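Local coordinates for periplasmic binding protein (Thermotoga lettingae TMO, PDB 4RY8), which probably serves as the solute-binding component of a sugar transporter, and is seen here holding 5-methylthioribose, at residues C[20-25]-C[50-55]; C[31-36]-C[256-261]; C[99-104]-C[111-116]. One frame throughout, in Å; residues are numbered along the deposited sequence.

How the contacts relate
From the N terminus, strand 17-22, helix 28-44 and strand 47-52 form a beta-alpha-beta unit, and contact 1 closes its loop by pairing the two strands. Contact 3 comes later in series, a closure with six residues between its segments, pairing two other strands of the same parallel sheet; its centre is about 15 Å from that of contact 1. Contact 2 spans more than 200 residues. It starts on helix 28-44, between the segments of contact 1, so these two cross, and it ends on helix 255-270, so contact 3 lies wholly within its span. Leu34 packs on Leu20, and Tyr33 and Val258 on Phe102, joining the helix pair to both strand pairs.

Contact 1 of 3, residues C[20-25]-C[50-55]; sequences LVREVG and EATAHG
Arg22 and Thr52 are paired neighbours on parallel strands, and their side chains cross obliquely on the sheet face they share with Leu20 and Glu50. Arg22 starts with CG beside its backbone N, then bends at chi2 (145°) and chi3 (90°), which carries its CD to 3.1 Å from Thr52 OG1. The bends bring the guanidinium in by its edge: Arg22 NH1 donates to Thr52 OG1 over 2.8 Å, with the hydroxyl close to the guanidinium plane. Val24 O sits over one face of this group, toward its rim. Thr52 holds OG1 beside its own backbone N, so the hydroxyl meets the arginine while CG2 lies over one face of the His54 ring.

The backbone evidence for a parallel pair is direct. The strand axes run 9° apart, and Arg22 is gripped at both ends, its N donating to Ala51 O (2.9 Å) and its O accepting from Ala53 N (2.8 Å). Ala51 N adds a bond to Leu20 O. On the opposite face, Val21 and Ala51 both pack on Phe67 of helix 57-69. Past the strand ends, Gly55 N still reaches Glu23 O at 2.9 Å, while the Glu23 carboxylate turns to Gly80 N.

This is the strand pairing of a beta-alpha-beta crossover at the sheet edge. Across it the buried arginine meets a neutral hydroxyl; Glu50 OE1 is 6.3 Å from Arg22 NH1, and Glu50 OE2 bonds Gln38 NE2. Thr52 OG1 thus holds one edge of the guanidinium and, being neutral, would leave its charge uncompensated by this partner; the Asp78 side chain packs against Arg22 and may moderate that charge from nearby.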
ATOM      1  N   LEU C  20     -29.660   4.830  -7.165  1.00 24.65           N
ATOM      2  CA  LEU C  20     -28.641   4.345  -6.273  1.00 25.97           C
ATOM      3  C   LEU C  20     -29.208   3.098  -5.657  1.00 23.22           C
ATOM      4  O   LEU C  20     -30.203   3.154  -4.926  1.00 31.33           O
ATOM      5  CB  LEU C  20     -28.333   5.390  -5.180  1.00 24.17           C
ATOM      6  CG  LEU C  20     -27.452   4.877  -4.044  1.00 23.65           C
ATOM      7  CD1 LEU C  20     -26.094   4.342  -4.525  1.00 27.27           C
ATOM      8  CD2 LEU C  20     -27.203   5.944  -3.005  1.00 29.77           C
ATOM      9  N   VAL C  21     -28.607   1.965  -5.975  1.00 24.10           N
ATOM     10  CA  VAL C  21     -29.085   0.688  -5.476  1.00 22.61           C
ATOM     11  C   VAL C  21     -28.024   0.134  -4.559  1.00 24.33           C
ATOM     12  O   VAL C  21     -26.929  -0.201  -5.009  1.00 24.91           O
ATOM     13  CB  VAL C  21     -29.360  -0.305  -6.622  1.00 27.38           C
ATOM     14  CG1 VAL C  21     -29.819  -1.654  -6.067  1.00 28.91           C
ATOM     15  CG2 VAL C  21     -30.401   0.263  -7.546  1.00 26.35           C
ATOM     16  N   ARG C  22     -28.360  -0.002  -3.276  1.00 22.19           N
ATOM     17  CA  ARG C  22     -27.399  -0.381  -2.265  1.00 23.93           C
ATOM     18  C   ARG C  22     -27.708  -1.682  -1.640  1.00 21.27           C
ATOM     19  O   ARG C  22     -28.835  -1.927  -1.318  1.00 29.73           O
ATOM     20  CB  ARG C  22     -27.433   0.620  -1.113  1.00 25.15           C
ATOM     21  CG  ARG C  22     -27.346   2.081  -1.529  1.00 31.83           C
ATOM     22  CD  ARG C  22     -28.197   2.900  -0.598  1.00 53.02           C
ATOM     23  NE  ARG C  22     -27.412   3.331   0.529  1.00 42.72           N
ATOM     24  CZ  ARG C  22     -27.875   3.609   1.747  1.00 34.70           C
ATOM     25  NH1 ARG C  22     -29.159   3.476   2.102  1.00 41.54           N
ATOM     26  NH2 ARG C  22     -27.000   4.023   2.636  1.00 32.38           N
ATOM     27  N   GLU C  23     -26.694  -2.455  -1.339  1.00 20.25           N
ATOM     28  CA  GLU C  23     -26.891  -3.691  -0.584  1.00 22.75           C
ATOM     29  C   GLU C  23     -27.138  -3.397   0.887  1.00 29.55           C
ATOM     30  O   GLU C  23     -27.961  -4.039   1.527  1.00 27.44           O
ATOM     31  CB  GLU C  23     -25.671  -4.610  -0.719  1.00 21.35           C
ATOM     32  CG  GLU C  23     -25.899  -6.029  -0.180  1.00 24.34           C
ATOM     33  CD  GLU C  23     -24.625  -6.899  -0.002  1.00 24.73           C
ATOM     34  OE1 GLU C  23     -23.509  -6.548  -0.457  1.00 27.91           O
ATOM     35  OE2 GLU C  23     -24.727  -7.977   0.622  1.00 33.10           O
ATOM     36  N   VAL C  24     -26.436  -2.412   1.425  1.00 22.42           N
ATOM     37  CA  VAL C  24     -26.307  -2.284   2.863  1.00 30.30           C
ATOM     38  C   VAL C  24     -26.420  -0.806   3.215  1.00 27.45           C
ATOM     39  O   VAL C  24     -25.887   0.028   2.508  1.00 24.58           O
ATOM     40  CB  VAL C  24     -24.929  -2.851   3.314  1.00 41.97           C
ATOM     41  CG1 VAL C  24     -24.521  -2.357   4.702  1.00 35.20           C
ATOM     42  CG2 VAL C  24     -24.960  -4.371   3.273  1.00 62.40           C
ATOM     43  N   GLY C  25     -27.128  -0.494   4.285  1.00 27.01           N
ATOM     44  CA  GLY C  25     -27.282   0.897   4.702  1.00 33.16           C
ATOM     45  C   GLY C  25     -27.038   1.185   6.176  1.00 26.45           C
ATOM     46  O   GLY C  25     -27.184   2.329   6.585  1.00 28.22           O
ATOM     47  N   GLU C  50     -33.324   6.147  -4.819  1.00 38.72           N
ATOM     48  CA  GLU C  50     -32.574   5.380  -3.834  1.00 36.32           C
ATOM     49  C   GLU C  50     -33.349   4.091  -3.555  1.00 40.22           C
ATOM     50  O   GLU C  50     -34.571   4.102  -3.416  1.00 38.02           O
ATOM     51  CB  GLU C  50     -32.427   6.202  -2.537  1.00 40.30           C
ATOM     52  CG  GLU C  50     -32.460   7.717  -2.747  1.00 88.22           C
ATOM     53  CD  GLU C  50     -32.308   8.541  -1.471  1.00122.14           C
ATOM     54  OE1 GLU C  50     -32.654   8.043  -0.368  1.00 56.85           O
ATOM     55  OE2 GLU C  50     -31.849   9.710  -1.584  1.00 45.97           O
ATOM     56  N   ALA C  51     -32.650   2.977  -3.482  1.00 31.87           N
ATOM     57  CA  ALA C  51     -33.279   1.716  -3.071  1.00 32.08           C
ATOM     58  C   ALA C  51     -32.217   0.962  -2.292  1.00 46.20           C
ATOM     59  O   ALA C  51     -31.046   0.990  -2.657  1.00 34.39           O
ATOM     60  CB  ALA C  51     -33.723   0.933  -4.283  1.00 33.24           C
ATOM     61  N   THR C  52     -32.586   0.334  -1.189  1.00 30.01           N
ATOM     62  CA  THR C  52     -31.586  -0.326  -0.366  1.00 32.27           C
ATOM     63  C   THR C  52     -32.144  -1.679  -0.079  1.00 24.86           C
ATOM     64  O   THR C  52     -33.292  -1.798   0.336  1.00 28.47           O
ATOM     65  CB  THR C  52     -31.291   0.473   0.930  1.00 34.80           C
ATOM     66  OG1 THR C  52     -30.876   1.814   0.598  1.00 35.03           O
ATOM     67  CG2 THR C  52     -30.250  -0.189   1.790  1.00 27.64           C
ATOM     68  N   ALA C  53     -31.347  -2.702  -0.302  1.00 25.18           N
ATOM     69  CA  ALA C  53     -31.811  -4.079  -0.142  1.00 26.40           C
ATOM     70  C   ALA C  53     -31.631  -4.733   1.246  1.00 29.24           C
ATOM     71  O   ALA C  53     -32.179  -5.820   1.503  1.00 34.17           O
ATOM     72  CB  ALA C  53     -31.205  -4.959  -1.224  1.00 31.11           C
ATOM     73  N   HIS C  54     -30.876  -4.083   2.120  1.00 35.33           N
ATOM     74  CA  HIS C  54     -30.566  -4.578   3.479  1.00 33.06           C
ATOM     75  C   HIS C  54     -30.189  -6.044   3.501  1.00 34.73           C
ATOM     76  O   HIS C  54     -30.717  -6.832   4.274  1.00 36.51           O
ATOM     77  CB  HIS C  54     -31.737  -4.310   4.402  1.00 40.83           C
ATOM     78  CG  HIS C  54     -32.320  -2.944   4.229  1.00 37.80           C
ATOM     79  ND1 HIS C  54     -31.681  -1.805   4.670  1.00 36.28           N
ATOM     80  CD2 HIS C  54     -33.485  -2.535   3.674  1.00 29.89           C
ATOM     81  CE1 HIS C  54     -32.432  -0.749   4.406  1.00 30.31           C
ATOM     82  NE2 HIS C  54     -33.523  -1.160   3.784  1.00 35.60           N
ATOM     83  N   GLY C  55     -29.283  -6.408   2.611  1.00 37.12           N
ATOM     84  CA  GLY C  55     -28.625  -7.677   2.689  1.00 27.61           C
ATOM     85  C   GLY C  55     -29.321  -8.769   1.893  1.00 48.74           C
ATOM     86  O   GLY C  55     -28.807  -9.867   1.818  1.00 31.36           O
TER
HETATM   87  O   HOH W   1     -28.578  -2.677   6.031  1.00 21.27           O

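Contact 2 of 3, residues C[31-36]-C[256-261]; sequences ERYLAG and YAVGRL
Segments 31-36 and 256-261 cross at -43° with their helix axes only 6.5 Å apart, a closeness made possible by Gly36 and Gly259, where a CB would run into Tyr256 O and Tyr33 O respectively. Two tyrosines answer these glycines reciprocally, each with CG anti to its backbone N. The Tyr33 ring lies flat against Gly259, whose CA is 3.8 Å from the Tyr33 centroid and 9° off the normal; Gly36 CA sits over the Tyr256 face, displaced toward the rim, 3.7 Å from that centroid. Both are CH-pi contacts. The same CA atoms approach carbonyls, Gly36 CA coming to 3.3 Å from Tyr256 O, and no conventional hydrogen bond joins the segments. Arg260 CG presses on Gly36 O at 3.0 Å. In one of its two conformers the Arg32 guanidinium lies 16° from the Tyr256 ring plane, though NH2 comes in obliquely, 4.0 Å from Tyr256 CD1.

Ser39, further along helix 28-44, bonds Tyr256 OH, Gly36 O and Arg260 NH1, and Glu43 forms a salt bridge with Arg260. Helix 28-44 rests on the parallel sheet: Leu34 packs on Leu20 and Arg22, and the Tyr33 ring meets Phe102 of strand 98-102.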
ATOM      1  N   GLU C  31     -24.585   6.124   6.141  1.00 27.92           N
ATOM      2  CA  GLU C  31     -25.527   7.256   6.193  1.00 30.26           C
ATOM      3  C   GLU C  31     -24.879   8.504   5.636  1.00 25.48           C
ATOM      4  O   GLU C  31     -25.518   9.325   4.994  1.00 27.73           O
ATOM      5  CB  GLU C  31     -26.014   7.514   7.628  1.00 38.73           C
ATOM      6  CG  GLU C  31     -26.737   6.323   8.268  1.00 37.22           C
ATOM      7  CD  GLU C  31     -26.867   6.426   9.790  1.00 29.82           C
ATOM      8  OE1 GLU C  31     -26.709   7.526  10.342  1.00 47.70           O
ATOM      9  OE2 GLU C  31     -27.153   5.406  10.435  1.00 50.48           O
ATOM     10  N   ARG C  32     -23.588   8.635   5.864  1.00 27.14           N
ATOM     11  CA  ARG C  32     -22.862   9.825   5.433  0.50 29.06           C
ATOM     12  C   ARG C  32     -22.636   9.800   3.925  1.00 26.73           C
ATOM     13  O   ARG C  32     -22.704  10.822   3.256  1.00 31.41           O
ATOM     14  CB  ARG C  32     -21.553   9.957   6.212  0.50 25.76           C
ATOM     15  CG  ARG C  32     -21.767  10.375   7.664  0.50 27.97           C
ATOM     16  CD  ARG C  32     -22.146  11.851   7.775  0.50 30.33           C
ATOM     17  NE  ARG C  32     -23.594  12.063   7.748  0.50 35.82           N
ATOM     18  CZ  ARG C  32     -24.184  13.190   7.367  0.50 41.94           C
ATOM     19  NH1 ARG C  32     -25.506  13.274   7.382  0.50 47.15           N
ATOM     20  NH2 ARG C  32     -23.456  14.232   6.966  0.50 38.53           N
ATOM     21  N   TYR C  33     -22.409   8.624   3.387  1.00 25.50           N
ATOM     22  CA  TYR C  33     -22.271   8.426   1.928  1.00 24.57           C
ATOM     23  C   TYR C  33     -23.555   8.845   1.252  1.00 23.83           C
ATOM     24  O   TYR C  33     -23.540   9.608   0.270  1.00 26.35           O
ATOM     25  CB  TYR C  33     -21.996   6.959   1.697  1.00 25.31           C
ATOM     26  CG  TYR C  33     -21.994   6.460   0.273  1.00 21.48           C
ATOM     27  CD1 TYR C  33     -23.163   6.368  -0.465  1.00 29.61           C
ATOM     28  CD2 TYR C  33     -20.801   6.060  -0.338  1.00 22.44           C
ATOM     29  CE1 TYR C  33     -23.157   5.856  -1.760  1.00 32.25           C
ATOM     30  CE2 TYR C  33     -20.788   5.588  -1.650  1.00 26.87           C
ATOM     31  CZ  TYR C  33     -21.973   5.478  -2.351  1.00 26.27           C
ATOM     32  OH  TYR C  33     -21.961   4.980  -3.651  1.00 29.07           O
ATOM     33  N   LEU C  34     -24.672   8.357   1.801  1.00 27.94           N
ATOM     34  CA  LEU C  34     -26.009   8.726   1.311  1.00 29.83           C
ATOM     35  C   LEU C  34     -26.252  10.236   1.384  1.00 30.93           C
ATOM     36  O   LEU C  34     -26.703  10.822   0.406  1.00 29.68           O
ATOM     37  CB  LEU C  34     -27.105   7.948   2.050  1.00 34.73           C
ATOM     38  CG  LEU C  34     -28.521   8.207   1.532  1.00 32.90           C
ATOM     39  CD1 LEU C  34     -28.633   7.625   0.137  1.00 37.97           C
ATOM     40  CD2 LEU C  34     -29.590   7.667   2.477  1.00 33.14           C
ATOM     41  N   ALA C  35     -25.920  10.868   2.509  1.00 26.46           N
ATOM     42  CA  ALA C  35     -26.035  12.314   2.598  1.00 35.91           C
ATOM     43  C   ALA C  35     -25.218  12.995   1.488  1.00 32.19           C
ATOM     44  O   ALA C  35     -25.728  13.894   0.829  1.00 36.38           O
ATOM     45  CB  ALA C  35     -25.602  12.833   3.965  1.00 37.50           C
ATOM     46  N   GLY C  36     -23.971  12.559   1.292  1.00 26.78           N
ATOM     47  CA  GLY C  36     -23.121  13.058   0.242  1.00 25.83           C
ATOM     48  C   GLY C  36     -23.712  12.916  -1.156  1.00 29.24           C
ATOM     49  O   GLY C  36     -23.695  13.850  -1.936  1.00 26.18           O
ATOM     50  N   TYR C 256     -18.809  10.810   2.838  1.00 23.05           N
ATOM     51  CA  TYR C 256     -19.630  11.874   2.250  1.00 30.16           C
ATOM     52  C   TYR C 256     -19.123  12.264   0.865  1.00 24.22           C
ATOM     53  O   TYR C 256     -19.893  12.393  -0.065  1.00 29.23           O
ATOM     54  CB  TYR C 256     -19.608  13.117   3.201  1.00 27.69           C
ATOM     55  CG  TYR C 256     -20.564  14.277   2.870  1.00 34.38           C
ATOM     56  CD1 TYR C 256     -21.892  14.271   3.302  1.00 35.43           C
ATOM     57  CD2 TYR C 256     -20.120  15.389   2.146  1.00 34.86           C
ATOM     58  CE1 TYR C 256     -22.753  15.329   2.996  1.00 43.62           C
ATOM     59  CE2 TYR C 256     -20.973  16.447   1.843  1.00 35.66           C
ATOM     60  CZ  TYR C 256     -22.285  16.411   2.264  1.00 50.65           C
ATOM     61  OH  TYR C 256     -23.116  17.469   1.961  1.00 52.99           O
ATOM     62  N   ALA C 257     -17.817  12.476   0.751  1.00 28.80           N
ATOM     63  CA  ALA C 257     -17.152  12.754  -0.520  1.00 26.58           C
ATOM     64  C   ALA C 257     -17.160  11.508  -1.425  1.00 27.52           C
ATOM     65  O   ALA C 257     -17.167  11.614  -2.635  1.00 26.71           O
ATOM     66  CB  ALA C 257     -15.721  13.157  -0.272  1.00 36.83           C
ATOM     67  N   VAL C 258     -17.117  10.325  -0.850  1.00 25.44           N
ATOM     68  CA  VAL C 258     -17.190   9.139  -1.704  1.00 24.72           C
ATOM     69  C   VAL C 258     -18.578   9.138  -2.342  1.00 22.81           C
ATOM     70  O   VAL C 258     -18.733   8.825  -3.526  1.00 27.64           O
ATOM     71  CB  VAL C 258     -16.918   7.839  -0.947  1.00 31.40           C
ATOM     72  CG1 VAL C 258     -17.188   6.634  -1.846  1.00 33.81           C
ATOM     73  CG2 VAL C 258     -15.488   7.814  -0.441  1.00 40.31           C
ATOM     74  N   GLY C 259     -19.590   9.490  -1.561  1.00 24.37           N
ATOM     75  CA  GLY C 259     -20.956   9.508  -2.048  1.00 35.33           C
ATOM     76  C   GLY C 259     -21.214  10.581  -3.086  1.00 32.08           C
ATOM     77  O   GLY C 259     -21.868  10.318  -4.072  1.00 28.95           O
ATOM     78  N   ARG C 260     -20.733  11.799  -2.847  1.00 26.01           N
ATOM     79  CA  ARG C 260     -20.721  12.807  -3.878  1.00 26.11           C
ATOM     80  C   ARG C 260     -20.063  12.298  -5.148  1.00 27.67           C
ATOM     81  O   ARG C 260     -20.649  12.391  -6.222  1.00 31.98           O
ATOM     82  CB  ARG C 260     -20.039  14.100  -3.380  1.00 35.90           C
ATOM     83  CG  ARG C 260     -20.874  14.844  -2.344  1.00 40.58           C
ATOM     84  CD  ARG C 260     -20.129  15.982  -1.677  1.00 29.68           C
ATOM     85  NE  ARG C 260     -19.796  17.013  -2.636  1.00 31.42           N
ATOM     86  CZ  ARG C 260     -20.622  17.962  -3.063  1.00 35.45           C
ATOM     87  NH1 ARG C 260     -21.876  18.043  -2.616  1.00 42.58           N
ATOM     88  NH2 ARG C 260     -20.179  18.863  -3.943  1.00 48.62           N
ATOM     89  N   LEU C 261     -18.865  11.731  -5.036  1.00 25.89           N
ATOM     90  CA  LEU C 261     -18.156  11.191  -6.189  1.00 29.63           C
ATOM     91  C   LEU C 261     -19.034  10.209  -7.009  1.00 26.83           C
ATOM     92  O   LEU C 261     -19.048  10.224  -8.251  1.00 25.47           O
ATOM     93  CB  LEU C 261     -16.847  10.495  -5.747  1.00 24.76           C
ATOM     94  CG  LEU C 261     -16.126   9.690  -6.843  1.00 25.97           C
ATOM     95  CD1 LEU C 261     -15.826  10.553  -8.065  1.00 34.03           C
ATOM     96  CD2 LEU C 261     -14.835   9.062  -6.329  1.00 23.28           C
TER

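Contact 3 of 3, residues C[99-104]-C[111-116]; sequences VVTFDL and VPEIEQ. With SR1 (5-S-methyl-5-thio-alpha-D-ribofuranose), chain G.
The 5-methylthioribose pocket takes Phe102 from the end of strand 98-102, and Asp103 and Gln116 from the loops that follow the two parallel strands. Asp103 OD2 accepts a very short hydrogen bond, 2.5 Å, from the anomeric hydroxyl SR1 O1, and Gln116 NE2 donates to SR1 O2 at 3.0 Å, while Gln116 OE1 bonds Thr253 OG1. A water ties the two residues together, donating to Asp103 OD1 and accepting from Gln116 N and NE2. Asp103 CG lies over the centre of the Phe102 ring, 3.7 Å above its plane, and Gln116 NE2 approaches that ring at its edge, 3.9 Å from Phe102 CZ.

Thr101 N donates to Pro112 O, Ile114 N to Thr101 O (2.8 Å) and Asp103 N to Ile114 O. Thr101 OG1 donates to Leu104 O and accepts from a second water that also bonds Leu104 N and Ile114 O. On the face opposite Thr101 and Glu113, Val100 CG2 meets Ile114 CD1 at 3.8 Å, and the Phe102 and Ile114 side chains cross at about a right angle, Phe102 CD1 lying 4.0 Å from Ile114 CG2.

Glu113 salt-bridges Lys277, Glu115 bonds Lys152 and Asp118 N, and both reach Arg163 of the second subunit. Strand 98-102 also pairs with strand 74-78; Ile114 and Phe102 pack against helix 255-270, Val99 and Val111 against helix 82-94.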
ATOM      1  N   VAL C  99     -23.813   2.637 -16.016  1.00 24.67           N
ATOM      2  CA  VAL C  99     -23.603   1.990 -14.712  1.00 23.18           C
ATOM      3  C   VAL C  99     -22.261   2.331 -14.141  1.00 21.98           C
ATOM      4  O   VAL C  99     -21.263   2.298 -14.844  1.00 24.20           O
ATOM      5  CB  VAL C  99     -23.694   0.461 -14.853  1.00 22.76           C
ATOM      6  CG1 VAL C  99     -23.505  -0.196 -13.499  1.00 23.55           C
ATOM      7  CG2 VAL C  99     -25.026   0.082 -15.472  1.00 23.45           C
ATOM      8  N   VAL C 100     -22.209   2.594 -12.853  1.00 21.79           N
ATOM      9  CA  VAL C 100     -20.955   2.759 -12.164  1.00 21.08           C
ATOM     10  C   VAL C 100     -21.125   2.018 -10.887  1.00 20.02           C
ATOM     11  O   VAL C 100     -22.244   1.929 -10.402  1.00 25.79           O
ATOM     12  CB  VAL C 100     -20.654   4.267 -11.874  1.00 28.19           C
ATOM     13  CG1 VAL C 100     -21.857   4.967 -11.274  1.00 32.20           C
ATOM     14  CG2 VAL C 100     -19.443   4.436 -10.945  1.00 30.38           C
ATOM     15  N   THR C 101     -20.056   1.473 -10.320  1.00 19.32           N
ATOM     16  CA  THR C 101     -20.167   0.810  -9.051  1.00 18.72           C
ATOM     17  C   THR C 101     -19.308   1.413  -7.979  1.00 20.29           C
ATOM     18  O   THR C 101     -18.302   2.115  -8.244  1.00 22.44           O
ATOM     19  CB  THR C 101     -19.848  -0.694  -9.122  1.00 18.45           C
ATOM     20  OG1 THR C 101     -18.450  -0.859  -9.298  1.00 19.43           O
ATOM     21  CG2 THR C 101     -20.565  -1.340 -10.270  1.00 19.08           C
ATOM     22  N   PHE C 102     -19.750   1.177  -6.754  1.00 19.63           N
ATOM     23  CA  PHE C 102     -18.986   1.443  -5.560  1.00 24.81           C
ATOM     24  C   PHE C 102     -18.881   0.106  -4.910  1.00 22.02           C
ATOM     25  O   PHE C 102     -19.907  -0.503  -4.610  1.00 19.38           O
ATOM     26  CB  PHE C 102     -19.676   2.433  -4.620  1.00 19.55           C
ATOM     27  CG  PHE C 102     -18.945   2.611  -3.306  1.00 17.75           C
ATOM     28  CD1 PHE C 102     -17.586   2.907  -3.287  1.00 19.55           C
ATOM     29  CD2 PHE C 102     -19.595   2.459  -2.104  1.00 23.33           C
ATOM     30  CE1 PHE C 102     -16.907   3.029  -2.098  1.00 21.27           C
ATOM     31  CE2 PHE C 102     -18.917   2.587  -0.890  1.00 23.11           C
ATOM     32  CZ  PHE C 102     -17.569   2.863  -0.899  1.00 19.39           C
ATOM     33  N   ASP C 103     -17.667  -0.367  -4.699  1.00 17.67           N
ATOM     34  CA  ASP C 103     -17.463  -1.597  -3.943  1.00 17.43           C
ATOM     35  C   ASP C 103     -18.052  -2.815  -4.609  1.00 18.64           C
ATOM     36  O   ASP C 103     -18.547  -3.727  -3.934  1.00 22.43           O
ATOM     37  CB  ASP C 103     -17.978  -1.487  -2.503  1.00 17.16           C
ATOM     38  CG  ASP C 103     -16.994  -0.778  -1.560  1.00 25.61           C
ATOM     39  OD1 ASP C 103     -15.846  -0.521  -1.943  1.00 24.44           O
ATOM     40  OD2 ASP C 103     -17.373  -0.539  -0.393  1.00 18.22           O
ATOM     41  N   LEU C 104     -17.967  -2.863  -5.944  1.00 17.67           N
ATOM     42  CA  LEU C 104     -18.305  -4.135  -6.673  1.00 17.18           C
ATOM     43  C   LEU C 104     -17.433  -4.222  -7.892  1.00 19.64           C
ATOM     44  O   LEU C 104     -17.440  -3.301  -8.738  1.00 22.08           O
ATOM     45  CB  LEU C 104     -19.763  -4.089  -7.130  1.00 18.48           C
ATOM     46  CG  LEU C 104     -20.245  -5.296  -7.974  1.00 18.89           C
ATOM     47  CD1 LEU C 104     -20.248  -6.447  -7.023  1.00 19.22           C
ATOM     48  CD2 LEU C 104     -21.615  -5.050  -8.545  1.00 25.37           C
ATOM     49  N   VAL C 111     -17.988   0.086 -17.259  1.00 25.99           N
ATOM     50  CA  VAL C 111     -18.380   0.363 -15.870  1.00 26.14           C
ATOM     51  C   VAL C 111     -17.221   0.761 -15.008  1.00 23.20           C
ATOM     52  O   VAL C 111     -16.468  -0.092 -14.549  1.00 21.77           O
ATOM     53  CB  VAL C 111     -18.955  -0.909 -15.233  1.00 24.77           C
ATOM     54  CG1 VAL C 111     -19.406  -0.656 -13.802  1.00 22.15           C
ATOM     55  CG2 VAL C 111     -20.083  -1.429 -16.110  1.00 28.74           C
ATOM     56  N   PRO C 112     -17.098   2.056 -14.726  1.00 21.92           N
ATOM     57  CA  PRO C 112     -16.132   2.454 -13.763  1.00 20.69           C
ATOM     58  C   PRO C 112     -16.429   1.879 -12.408  1.00 19.81           C
ATOM     59  O   PRO C 112     -17.611   1.732 -12.022  1.00 22.28           O
ATOM     60  CB  PRO C 112     -16.234   3.992 -13.733  1.00 22.62           C
ATOM     61  CG  PRO C 112     -17.102   4.364 -14.862  1.00 24.61           C
ATOM     62  CD  PRO C 112     -17.893   3.177 -15.244  1.00 27.32           C
ATOM     63  N   GLU C 113     -15.352   1.548 -11.702  1.00 19.22           N
ATOM     64  CA  GLU C 113     -15.399   1.059 -10.365  1.00 19.05           C
ATOM     65  C   GLU C 113     -14.766   2.072  -9.386  1.00 20.25           C
ATOM     66  O   GLU C 113     -13.566   2.360  -9.443  1.00 23.33           O
ATOM     67  CB  GLU C 113     -14.673  -0.268 -10.269  1.00 21.02           C
ATOM     68  CG  GLU C 113     -15.255  -1.380 -11.097  1.00 24.39           C
ATOM     69  CD  GLU C 113     -14.387  -2.626 -11.037  1.00 33.11           C
ATOM     70  OE1 GLU C 113     -13.667  -2.825 -10.017  1.00 28.73           O
ATOM     71  OE2 GLU C 113     -14.416  -3.437 -11.999  1.00 27.22           O
ATOM     72  N   ILE C 114     -15.602   2.592  -8.492  1.00 19.53           N
ATOM     73  CA  ILE C 114     -15.171   3.434  -7.357  1.00 21.85           C
ATOM     74  C   ILE C 114     -14.822   2.551  -6.160  1.00 19.76           C
ATOM     75  O   ILE C 114     -15.583   1.655  -5.786  1.00 23.36           O
ATOM     76  CB  ILE C 114     -16.262   4.469  -6.971  1.00 21.07           C
ATOM     77  CG1 ILE C 114     -16.616   5.335  -8.189  1.00 33.65           C
ATOM     78  CG2 ILE C 114     -15.768   5.346  -5.836  1.00 24.27           C
ATOM     79  CD1 ILE C 114     -17.827   6.242  -8.034  1.00 27.43           C
ATOM     80  N   GLU C 115     -13.655   2.757  -5.574  1.00 24.98           N
ATOM     81  CA  GLU C 115     -13.392   2.202  -4.263  1.00 20.02           C
ATOM     82  C   GLU C 115     -12.445   3.057  -3.492  1.00 18.78           C
ATOM     83  O   GLU C 115     -11.896   4.029  -4.035  1.00 25.78           O
ATOM     84  CB  GLU C 115     -12.786   0.803  -4.386  1.00 23.54           C
ATOM     85  CG  GLU C 115     -11.562   0.753  -5.276  1.00 22.65           C
ATOM     86  CD  GLU C 115     -10.719  -0.464  -4.970  1.00 45.07           C
ATOM     87  OE1 GLU C 115     -10.831  -1.479  -5.707  1.00 27.95           O
ATOM     88  OE2 GLU C 115      -9.978  -0.399  -3.975  1.00 26.53           O
ATOM     89  N   GLN C 116     -12.240   2.681  -2.230  1.00 16.62           N
ATOM     90  CA  GLN C 116     -11.370   3.457  -1.354  1.00 21.45           C
ATOM     91  C   GLN C 116      -9.941   2.958  -1.300  1.00 24.23           C
ATOM     92  O   GLN C 116      -9.234   3.189  -0.294  1.00 18.48           O
ATOM     93  CB  GLN C 116     -11.944   3.442   0.024  1.00 17.34           C
ATOM     94  CG  GLN C 116     -13.334   3.998   0.069  1.00 18.24           C
ATOM     95  CD  GLN C 116     -13.999   3.751   1.381  1.00 24.76           C
ATOM     96  OE1 GLN C 116     -14.054   4.622   2.234  1.00 18.64           O
ATOM     97  NE2 GLN C 116     -14.510   2.566   1.557  1.00 16.12           N
TER
HETATM   98  CS  SR1 G 401     -20.245  -4.460   4.878  1.00 25.10           C
HETATM   99  S   SR1 G 401     -18.996  -3.782   3.809  1.00 20.45           S
HETATM  100  C5  SR1 G 401     -18.553  -2.436   4.935  1.00 25.11           C
HETATM  101  C4  SR1 G 401     -17.447  -1.563   4.347  1.00 20.17           C
HETATM  102  O4  SR1 G 401     -17.928  -1.088   3.132  1.00 23.29           O
HETATM  103  C1  SR1 G 401     -17.599   0.302   2.939  1.00 43.30           C
HETATM  104  O1  SR1 G 401     -16.755   0.377   1.841  1.00 27.28           O
HETATM  105  C2  SR1 G 401     -16.902   0.834   4.181  1.00 30.48           C
HETATM  106  O2  SR1 G 401     -15.507   1.220   4.053  1.00 20.18           O
HETATM  107  C3  SR1 G 401     -17.079  -0.320   5.148  1.00 21.80           C
HETATM  108  O3  SR1 G 401     -15.889  -0.535   5.894  1.00 22.86           O
HETATM  109  O   HOH W   2     -16.523  -0.561  -7.419  1.00 27.68           O
HETATM  110  O   HOH W   3     -13.968   0.904  -0.721  1.00 26.29           O